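CdnC (Chryseobacterium gregarium DSM 19109, PDB 7MGV) probably uses ATP to install omega-ester macrocycles, single and bicyclic, in the core region of a ribosomally made graspetide precursor peptide. Local coordinates at residues F53-K61 / A97-E107; T239-F248 / L327-I337. All blocks are in the same frame, centred on the assembly; numbering follows the deposited sequence.

Interaction 1: residues F53-K61 / A97-E107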
loop_
_atom_site.group_PDB
_atom_site.type_symbol
_atom_site.label_atom_id
_atom_site.label_comp_id
_atom_site.label_asym_id
_atom_site.label_seq_id
_atom_site.Cartn_x
_atom_site.Cartn_y
_atom_site.Cartn_z
ATOM N N PHE A 53 6.238 3.148 -20.431
ATOM C CA PHE A 53 4.971 3.698 -19.954
ATOM C C PHE A 53 5.314 4.827 -18.989
ATOM O O PHE A 53 5.582 4.588 -17.808
ATOM C CB PHE A 53 4.118 2.620 -19.290
ATOM C CG PHE A 53 2.708 3.055 -18.974
ATOM C CD1 PHE A 53 2.228 4.290 -19.384
ATOM C CD2 PHE A 53 1.860 2.219 -18.265
ATOM C CE1 PHE A 53 0.935 4.682 -19.088
ATOM C CE2 PHE A 53 0.566 2.606 -17.970
ATOM C CZ PHE A 53 0.103 3.839 -18.381
ATOM N N ASN A 54 5.306 6.057 -19.496
ATOM C CA ASN A 54 5.602 7.217 -18.667
ATOM C C ASN A 54 4.353 7.598 -17.884
ATOM O O ASN A 54 3.304 7.893 -18.470
ATOM C CB ASN A 54 6.107 8.375 -19.521
ATOM C CG ASN A 54 7.617 8.376 -19.648
ATOM O OD1 ASN A 54 8.211 9.343 -20.120
ATOM N ND2 ASN A 54 8.247 7.287 -19.218
ATOM N N VAL A 55 4.475 7.596 -16.558
ATOM C CA VAL A 55 3.304 7.558 -15.693
ATOM C C VAL A 55 2.683 8.933 -15.477
ATOM O O VAL A 55 1.485 9.020 -15.178
ATOM C CB VAL A 55 3.693 6.892 -14.360
ATOM C CG1 VAL A 55 4.280 7.904 -13.384
ATOM C CG2 VAL A 55 2.517 6.164 -13.768
ATOM N N ASP A 56 3.455 10.012 -15.624
ATOM C CA ASP A 56 2.882 11.347 -15.501
ATOM C C ASP A 56 1.979 11.689 -16.677
ATOM O O ASP A 56 1.115 12.563 -16.545
ATOM C CB ASP A 56 3.991 12.392 -15.373
ATOM C CG ASP A 56 5.043 12.262 -16.456
ATOM O OD1 ASP A 56 5.273 11.131 -16.935
ATOM O OD2 ASP A 56 5.644 13.293 -16.824
ATOM N N GLU A 57 2.155 11.018 -17.813
ATOM C CA GLU A 57 1.339 11.269 -18.993
ATOM C C GLU A 57 0.034 10.485 -18.990
ATOM O O GLU A 57 -0.706 10.546 -19.979
ATOM C CB GLU A 57 2.133 10.941 -20.260
ATOM C CG GLU A 57 3.535 11.528 -20.307
ATOM C CD GLU A 57 3.565 13.019 -20.611
ATOM O OE1 GLU A 57 4.185 13.394 -21.628
ATOM O OE2 GLU A 57 2.993 13.819 -19.840
ATOM N N TYR A 58 -0.266 9.750 -17.916
ATOM C CA TYR A 58 -1.537 9.052 -17.768
ATOM C C TYR A 58 -2.435 9.843 -16.833
ATOM O O TYR A 58 -1.971 10.274 -15.768
ATOM C CB TYR A 58 -1.317 7.646 -17.213
ATOM C CG TYR A 58 -2.594 6.889 -16.912
ATOM C CD1 TYR A 58 -3.298 6.248 -17.923
ATOM C CD2 TYR A 58 -3.092 6.813 -15.617
ATOM C CE1 TYR A 58 -4.465 5.558 -17.654
ATOM C CE2 TYR A 58 -4.259 6.124 -15.339
ATOM C CZ TYR A 58 -4.940 5.500 -16.361
ATOM O OH TYR A 58 -6.100 4.812 -16.088
ATOM N N PRO A 59 -3.719 10.051 -17.164
ATOM C CA PRO A 59 -4.418 9.519 -18.333
ATOM C C PRO A 59 -4.479 10.486 -19.512
ATOM O O PRO A 59 -5.158 10.200 -20.498
ATOM C CB PRO A 59 -5.818 9.269 -17.786
ATOM C CG PRO A 59 -6.021 10.427 -16.850
ATOM C CD PRO A 59 -4.650 10.777 -16.280
ATOM N N LEU A 60 -3.778 11.616 -19.408
ATOM C CA LEU A 60 -3.916 12.667 -20.412
ATOM C C LEU A 60 -3.317 12.245 -21.750
ATOM O O LEU A 60 -4.010 12.222 -22.774
ATOM C CB LEU A 60 -3.272 13.961 -19.910
ATOM C CG LEU A 60 -4.111 15.228 -20.098
ATOM C CD1 LEU A 60 -5.491 15.059 -19.477
ATOM C CD2 LEU A 60 -3.404 16.441 -19.511
ATOM N N LYS A 61 -2.028 11.904 -21.766
ATOM C CA LYS A 61 -1.314 11.689 -23.019
ATOM C C LYS A 61 -1.156 10.219 -23.399
ATOM O O LYS A 61 -0.830 9.934 -24.557
ATOM C CB LYS A 61 0.062 12.364 -22.960
ATOM C CG LYS A 61 -0.013 13.891 -22.989
ATOM C CD LYS A 61 1.349 14.534 -22.778
ATOM C CE LYS A 61 1.305 16.039 -23.013
ATOM N NZ LYS A 61 0.274 16.719 -22.179
ATOM N N ALA A 97 6.062 5.381 -8.746
ATOM C CA ALA A 97 5.540 6.628 -9.280
ATOM C C ALA A 97 5.316 7.638 -8.165
ATOM O O ALA A 97 4.807 7.303 -7.092
ATOM C CB ALA A 97 4.231 6.380 -10.028
ATOM N N TYR A 98 5.706 8.885 -8.428
ATOM C CA TYR A 98 5.478 9.981 -7.501
ATOM C C TYR A 98 4.641 11.104 -8.093
ATOM O O TYR A 98 4.235 12.005 -7.349
ATOM C CB TYR A 98 6.815 10.557 -7.010
ATOM C CG TYR A 98 7.695 9.546 -6.310
ATOM C CD1 TYR A 98 9.022 9.378 -6.681
ATOM C CD2 TYR A 98 7.197 8.759 -5.279
ATOM C CE1 TYR A 98 9.830 8.455 -6.045
ATOM C CE2 TYR A 98 7.998 7.834 -4.638
ATOM C CZ TYR A 98 9.313 7.686 -5.024
ATOM O OH TYR A 98 10.116 6.766 -4.388
ATOM N N ASN A 99 4.367 11.079 -9.397
ATOM C CA ASN A 99 3.580 12.132 -10.037
ATOM C C ASN A 99 2.813 11.504 -11.196
ATOM O O ASN A 99 3.379 11.281 -12.270
ATOM C CB ASN A 99 4.468 13.273 -10.511
ATOM C CG ASN A 99 3.733 14.244 -11.411
ATOM O OD1 ASN A 99 4.173 14.534 -12.523
ATOM N ND2 ASN A 99 2.600 14.748 -10.935
ATOM N N ILE A 100 1.536 11.220 -10.968
ATOM C CA ILE A 100 0.647 10.729 -12.007
ATOM C C ILE A 100 -0.435 11.774 -12.239
ATOM O O ILE A 100 -0.659 12.670 -11.419
ATOM C CB ILE A 100 0.027 9.368 -11.642
ATOM C CG1 ILE A 100 -0.804 9.500 -10.372
ATOM C CG2 ILE A 100 1.112 8.326 -11.429
ATOM C CD1 ILE A 100 -1.882 8.475 -10.269
ATOM N N GLY A 101 -1.114 11.651 -13.375
ATOM C CA GLY A 101 -2.194 12.572 -13.692
ATOM C C GLY A 101 -1.760 14.007 -13.895
ATOM O O GLY A 101 -2.439 14.927 -13.421
ATOM N N HIS A 102 -0.641 14.224 -14.582
ATOM C CA HIS A 102 -0.193 15.580 -14.859
ATOM C C HIS A 102 -1.153 16.259 -15.828
ATOM O O HIS A 102 -1.493 15.701 -16.876
ATOM C CB HIS A 102 1.223 15.573 -15.429
ATOM C CG HIS A 102 1.808 16.940 -15.605
ATOM N ND1 HIS A 102 1.725 17.638 -16.791
ATOM C CD2 HIS A 102 2.478 17.741 -14.744
ATOM C CE1 HIS A 102 2.322 18.809 -16.652
ATOM N NE2 HIS A 102 2.786 18.896 -15.419
ATOM N N GLY A 103 -1.596 17.463 -15.470
ATOM C CA GLY A 103 -2.512 18.225 -16.286
ATOM C C GLY A 103 -3.975 18.051 -15.937
ATOM O O GLY A 103 -4.802 18.850 -16.392
ATOM N N ILE A 104 -4.321 17.034 -15.144
ATOM C CA ILE A 104 -5.719 16.795 -14.796
ATOM C C ILE A 104 -6.273 17.938 -13.956
ATOM O O ILE A 104 -7.466 18.259 -14.036
ATOM C CB ILE A 104 -5.857 15.437 -14.076
ATOM C CG1 ILE A 104 -5.443 14.299 -15.010
ATOM C CG2 ILE A 104 -7.280 15.216 -13.582
ATOM C CD1 ILE A 104 -6.440 14.027 -16.112
ATOM N N LYS A 105 -5.423 18.583 -13.153
ATOM C CA LYS A 105 -5.895 19.659 -12.285
ATOM C C LYS A 105 -6.442 20.827 -13.097
ATOM O O LYS A 105 -7.454 21.431 -12.725
ATOM C CB LYS A 105 -4.766 20.122 -11.364
ATOM C CG LYS A 105 -5.234 20.954 -10.180
ATOM C CD LYS A 105 -4.076 21.314 -9.262
ATOM C CE LYS A 105 -4.499 22.330 -8.212
ATOM N NZ LYS A 105 -5.550 21.796 -7.301
ATOM N N GLU A 106 -5.791 21.155 -14.214
ATOM C CA GLU A 106 -6.238 22.264 -15.047
ATOM C C GLU A 106 -7.471 21.926 -15.873
ATOM O O GLU A 106 -8.195 22.840 -16.280
ATOM C CB GLU A 106 -5.108 22.707 -15.979
ATOM C CG GLU A 106 -4.499 24.053 -15.622
ATOM C CD GLU A 106 -3.179 24.300 -16.330
ATOM O OE1 GLU A 106 -2.999 23.782 -17.453
ATOM O OE2 GLU A 106 -2.322 25.010 -15.761
ATOM N N GLU A 107 -7.731 20.642 -16.126
ATOM C CA GLU A 107 -8.822 20.247 -17.009
ATOM C C GLU A 107 -10.143 20.036 -16.282
ATOM O O GLU A 107 -11.205 20.266 -16.872
ATOM C CB GLU A 107 -8.453 18.962 -17.757
ATOM C CG GLU A 107 -7.199 19.072 -18.610
ATOM C CD GLU A 107 -7.451 19.763 -19.937
ATOM O OE1 GLU A 107 -8.624 20.064 -20.243
ATOM O OE2 GLU A 107 -6.473 20.001 -20.676
#
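P59, whose CG meets I104 CD1 at 3.7 Å, turns its CB over one face of the Y58 ring, 3.8 Å above the plane; the cis peptide bond between Y58 and P59 folds the two together. L60 slides past I104 in the opposite direction, CD1 to CD1 at 3.6 Å. L60 CD2 lies 3.3 Å from H102 O and beside G103, where a CB would clash with it and the backbone angles already call for glycine. Two backbone bonds hold the type II turn G101-I104: H102 N donates to D56 O (3.1 Å), lying in the carbonyl plane, and G101 N weakly to Y58 O. At the other end V55 sets CG1 between its backbone N and carbonyl carbon (chi1 86°), which puts CG1 against A97 CB at 3.7 Å and CG2 against I100 CG2 at 3.5 Å. An alanine here would lack both branches and is likely to open a gap beside A97 CB and I100 CG2. The loops follow strands 48-54 and 91-94, which flank strand 22-28 in the parallel sheet of the pre-ATP-grasp domain. Helix 110-130 packs against V55, Y58 and I100, while L220 and Y221 of the second subunit cover L60 and I104.

Interaction 2: residues T239-F248 / L327-I337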
loop_
_atom_site.group_PDB
_atom_site.type_symbol
_atom_site.label_atom_id
_atom_site.label_comp_id
_atom_site.label_asym_id
_atom_site.label_seq_id
_atom_site.Cartn_x
_atom_site.Cartn_y
_atom_site.Cartn_z
ATOM N N THR A 239 23.658 -1.354 -3.292
ATOM C CA THR A 239 22.638 -1.619 -4.298
ATOM C C THR A 239 22.641 -3.109 -4.611
ATOM O O THR A 239 23.679 -3.670 -4.978
ATOM C CB THR A 239 22.883 -0.800 -5.566
ATOM O OG1 THR A 239 23.219 0.548 -5.211
ATOM C CG2 THR A 239 21.641 -0.793 -6.443
ATOM N N VAL A 240 21.487 -3.747 -4.462
ATOM C CA VAL A 240 21.332 -5.174 -4.709
ATOM C C VAL A 240 20.368 -5.346 -5.869
ATOM O O VAL A 240 19.222 -4.879 -5.804
ATOM C CB VAL A 240 20.828 -5.920 -3.465
ATOM C CG1 VAL A 240 21.016 -7.419 -3.639
ATOM C CG2 VAL A 240 21.548 -5.421 -2.232
ATOM N N VAL A 241 20.838 -6.006 -6.925
ATOM C CA VAL A 241 20.025 -6.366 -8.084
ATOM C C VAL A 241 20.054 -7.887 -8.167
ATOM O O VAL A 241 21.047 -8.475 -8.614
ATOM C CB VAL A 241 20.537 -5.728 -9.379
ATOM C CG1 VAL A 241 19.588 -6.035 -10.530
ATOM C CG2 VAL A 241 20.712 -4.225 -9.204
ATOM N N GLY A 242 18.971 -8.529 -7.739
ATOM C CA GLY A 242 18.958 -9.973 -7.641
ATOM C C GLY A 242 19.948 -10.456 -6.603
ATOM O O GLY A 242 19.772 -10.211 -5.406
ATOM N N ARG A 243 21.000 -11.139 -7.050
ATOM C CA ARG A 243 22.091 -11.547 -6.175
ATOM C C ARG A 243 23.373 -10.775 -6.457
ATOM O O ARG A 243 24.432 -11.132 -5.929
ATOM C CB ARG A 243 22.331 -13.054 -6.294
ATOM C CG ARG A 243 21.075 -13.888 -6.068
ATOM C CD ARG A 243 21.402 -15.347 -5.796
ATOM N NE ARG A 243 22.161 -15.525 -4.560
ATOM C CZ ARG A 243 21.617 -15.581 -3.348
ATOM N NH1 ARG A 243 20.305 -15.469 -3.198
ATOM N NH2 ARG A 243 22.389 -15.748 -2.282
ATOM N N ASP A 244 23.302 -9.724 -7.270
ATOM C CA ASP A 244 24.448 -8.865 -7.543
ATOM C C ASP A 244 24.490 -7.752 -6.503
ATOM O O ASP A 244 23.530 -6.985 -6.367
ATOM C CB ASP A 244 24.370 -8.282 -8.954
ATOM C CG ASP A 244 24.430 -9.350 -10.029
ATOM O OD1 ASP A 244 24.554 -10.542 -9.679
ATOM O OD2 ASP A 244 24.350 -8.997 -11.225
ATOM N N VAL A 245 25.602 -7.667 -5.776
ATOM C CA VAL A 245 25.769 -6.727 -4.675
ATOM C C VAL A 245 26.832 -5.712 -5.071
ATOM O O VAL A 245 27.965 -6.087 -5.400
ATOM C CB VAL A 245 26.157 -7.448 -3.376
ATOM C CG1 VAL A 245 26.375 -6.446 -2.256
ATOM C CG2 VAL A 245 25.095 -8.471 -2.994
ATOM N N TYR A 246 26.475 -4.429 -5.031
ATOM C CA TYR A 246 27.398 -3.336 -5.318
ATOM C C TYR A 246 27.461 -2.449 -4.084
ATOM O O TYR A 246 26.473 -1.793 -3.734
ATOM C CB TYR A 246 26.948 -2.537 -6.542
ATOM C CG TYR A 246 26.795 -3.359 -7.803
ATOM C CD1 TYR A 246 25.615 -4.039 -8.073
ATOM C CD2 TYR A 246 27.829 -3.448 -8.726
ATOM C CE1 TYR A 246 25.470 -4.789 -9.226
ATOM C CE2 TYR A 246 27.694 -4.195 -9.881
ATOM C CZ TYR A 246 26.513 -4.863 -10.126
ATOM O OH TYR A 246 26.374 -5.608 -11.274
ATOM N N ALA A 247 28.612 -2.427 -3.423
ATOM C CA ALA A 247 28.803 -1.645 -2.211
ATOM C C ALA A 247 29.667 -0.428 -2.501
ATOM O O ALA A 247 30.689 -0.527 -3.185
ATOM C CB ALA A 247 29.447 -2.490 -1.109
ATOM N N PHE A 248 29.259 0.717 -1.962
ATOM C CA PHE A 248 29.998 1.962 -2.096
ATOM C C PHE A 248 30.154 2.580 -0.719
ATOM O O PHE A 248 29.250 2.487 0.117
ATOM C CB PHE A 248 29.288 2.939 -3.039
ATOM C CG PHE A 248 29.020 2.373 -4.401
ATOM C CD1 PHE A 248 29.929 2.554 -5.429
ATOM C CD2 PHE A 248 27.859 1.659 -4.655
ATOM C CE1 PHE A 248 29.687 2.034 -6.687
ATOM C CE2 PHE A 248 27.611 1.137 -5.909
ATOM C CZ PHE A 248 28.526 1.324 -6.926
ATOM N N LEU A 327 29.751 5.307 -11.299
ATOM C CA LEU A 327 31.046 5.049 -10.689
ATOM C C LEU A 327 31.544 3.635 -10.952
ATOM O O LEU A 327 32.673 3.307 -10.571
ATOM C CB LEU A 327 30.983 5.306 -9.179
ATOM C CG LEU A 327 30.175 6.524 -8.724
ATOM C CD1 LEU A 327 30.272 6.698 -7.216
ATOM C CD2 LEU A 327 30.637 7.787 -9.441
ATOM N N THR A 328 30.731 2.794 -11.583
ATOM C CA THR A 328 31.172 1.496 -12.064
ATOM C C THR A 328 31.728 1.632 -13.480
ATOM O O THR A 328 31.644 2.689 -14.112
ATOM C CB THR A 328 30.023 0.489 -12.043
ATOM O OG1 THR A 328 28.924 0.997 -12.810
ATOM C CG2 THR A 328 29.564 0.235 -10.616
ATOM N N GLU A 329 32.302 0.541 -13.981
ATOM C CA GLU A 329 32.858 0.513 -15.329
ATOM C C GLU A 329 31.748 0.131 -16.303
ATOM O O GLU A 329 31.257 -1.003 -16.283
ATOM C CB GLU A 329 34.031 -0.459 -15.419
ATOM C CG GLU A 329 34.699 -0.476 -16.786
ATOM C CD GLU A 329 34.958 -1.879 -17.300
ATOM O OE1 GLU A 329 36.091 -2.150 -17.751
ATOM O OE2 GLU A 329 34.029 -2.713 -17.251
ATOM N N GLU A 330 31.351 1.086 -17.147
ATOM C CA GLU A 330 30.330 0.872 -18.175
ATOM C C GLU A 330 29.005 0.404 -17.572
ATOM O O GLU A 330 28.342 -0.490 -18.103
ATOM C CB GLU A 330 30.818 -0.106 -19.247
ATOM C CG GLU A 330 32.080 0.349 -19.965
ATOM C CD GLU A 330 31.799 0.897 -21.352
ATOM O OE1 GLU A 330 31.365 2.066 -21.454
ATOM O OE2 GLU A 330 32.014 0.163 -22.338
ATOM N N ASN A 331 28.622 1.015 -16.447
ATOM C CA ASN A 331 27.282 0.895 -15.870
ATOM C C ASN A 331 26.930 -0.565 -15.566
ATOM O O ASN A 331 26.038 -1.167 -16.167
ATOM C CB ASN A 331 26.244 1.537 -16.798
ATOM C CG ASN A 331 26.689 2.886 -17.319
ATOM O OD1 ASN A 331 27.227 2.991 -18.422
ATOM N ND2 ASN A 331 26.474 3.928 -16.526
ATOM N N ARG A 332 27.669 -1.122 -14.603
ATOM C CA ARG A 332 27.460 -2.516 -14.228
ATOM C C ARG A 332 26.106 -2.740 -13.562
ATOM O O ARG A 332 25.514 -3.812 -13.723
ATOM C CB ARG A 332 28.590 -2.991 -13.313
ATOM C CG ARG A 332 29.902 -3.258 -14.036
ATOM C CD ARG A 332 29.734 -4.297 -15.139
ATOM N NE ARG A 332 29.565 -3.683 -16.454
ATOM C CZ ARG A 332 29.265 -4.355 -17.561
ATOM N NH1 ARG A 332 29.100 -5.670 -17.518
ATOM N NH2 ARG A 332 29.130 -3.711 -18.712
ATOM N N ILE A 333 25.599 -1.758 -12.813
ATOM C CA ILE A 333 24.294 -1.921 -12.175
ATOM C C ILE A 333 23.184 -1.915 -13.221
ATOM O O ILE A 333 22.207 -2.669 -13.117
ATOM C CB ILE A 333 24.073 -0.834 -11.107
ATOM C CG1 ILE A 333 25.224 -0.832 -10.100
ATOM C CG2 ILE A 333 22.746 -1.046 -10.394
ATOM C CD1 ILE A 333 25.103 0.241 -9.039
ATOM N N SER A 334 23.313 -1.065 -14.243
ATOM C CA SER A 334 22.341 -1.071 -15.331
ATOM C C SER A 334 22.362 -2.403 -16.071
ATOM O O SER A 334 21.308 -2.935 -16.440
ATOM C CB SER A 334 22.618 0.085 -16.290
ATOM O OG SER A 334 22.518 1.332 -15.626
ATOM N N LYS A 335 23.556 -2.959 -16.290
ATOM C CA LYS A 335 23.659 -4.275 -16.909
ATOM C C LYS A 335 23.027 -5.344 -16.026
ATOM O O LYS A 335 22.371 -6.265 -16.522
ATOM C CB LYS A 335 25.124 -4.609 -17.185
ATOM C CG LYS A 335 25.353 -5.996 -17.761
ATOM C CD LYS A 335 25.697 -5.927 -19.240
ATOM C CE LYS A 335 25.682 -7.307 -19.877
ATOM N NZ LYS A 335 24.319 -7.903 -19.860
ATOM N N SER A 336 23.214 -5.241 -14.711
ATOM C CA SER A 336 22.576 -6.185 -13.800
ATOM C C SER A 336 21.060 -6.122 -13.928
ATOM O O SER A 336 20.393 -7.158 -14.056
ATOM C CB SER A 336 23.019 -5.901 -12.361
ATOM O OG SER A 336 24.284 -6.475 -12.104
ATOM N N ILE A 337 20.508 -4.905 -13.913
ATOM C CA ILE A 337 19.060 -4.744 -14.015
ATOM C C ILE A 337 18.549 -5.269 -15.350
ATOM O O ILE A 337 17.497 -5.919 -15.416
ATOM C CB ILE A 337 18.672 -3.271 -13.797
ATOM C CG1 ILE A 337 19.027 -2.846 -12.372
ATOM C CG2 ILE A 337 17.185 -3.053 -14.055
ATOM C CD1 ILE A 337 18.915 -1.371 -12.117
#
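Y246 and D244 each place CG beside the backbone N and anti to the carbonyl carbon (chi1 -57° and -63°), so that from alternate positions of one strand the phenol and the carboxylate converge on S336. The serine OG donates to the anti lone pair of D244 OD2 at 2.7 Å and accepts from Y246 OH, a bond modelled at 2.4 Å, a length too short to be taken literally. S336 OG lies at the edge of the tyrosine ring, in its plane. I333 instead comes over a face: its CG1 stands 3.8 Å from the Y246 ring centroid and 11° off the normal, a CH-pi contact. From the same isoleucine CD1 reaches the edge of the F248 ring, 4.1 Å from CE2, and CG2 meets V241 CG2. T328 CG2 also touches that edge, at F248 CZ (4.0 Å), and V241 CG1 packs on I337 CG1 (3.7 Å). Helix 332-341 thus lies on the hairpin of strands 234-241 and 244-251, joined by a type II' turn; V240 points away from this helix, and helix 280-293 packs against V240 and V245 on the other side of the hairpin. The bond to D244 probably restricts the rotation of the buried S336 hydroxyl, and if the modelled bond from Y246 holds, the negative charge of D244 would probably polarise the chain of hydroxyls from Y246 through S336.

Both contacts are partly buried, but interaction 1 lies farther out: its centre is about 21 Å from the centre of the chain, that of interaction 2 about 15 Å. They share no secondary-structure element: the first joins two loops at the end of a parallel sheet, the second lays a helix on an antiparallel hairpin. Their polar chemistry differs accordingly. In interaction 1 the hydrogen bonds between the segments are main chain to main chain, one of them weak; in interaction 2 they run between side-chain oxygens, the backbones being paired within the sheet and along the helix. Another subunit abuts interaction 1; none touches interaction 2. Their nearest atoms are about 14 Å apart, so neither packs on the other.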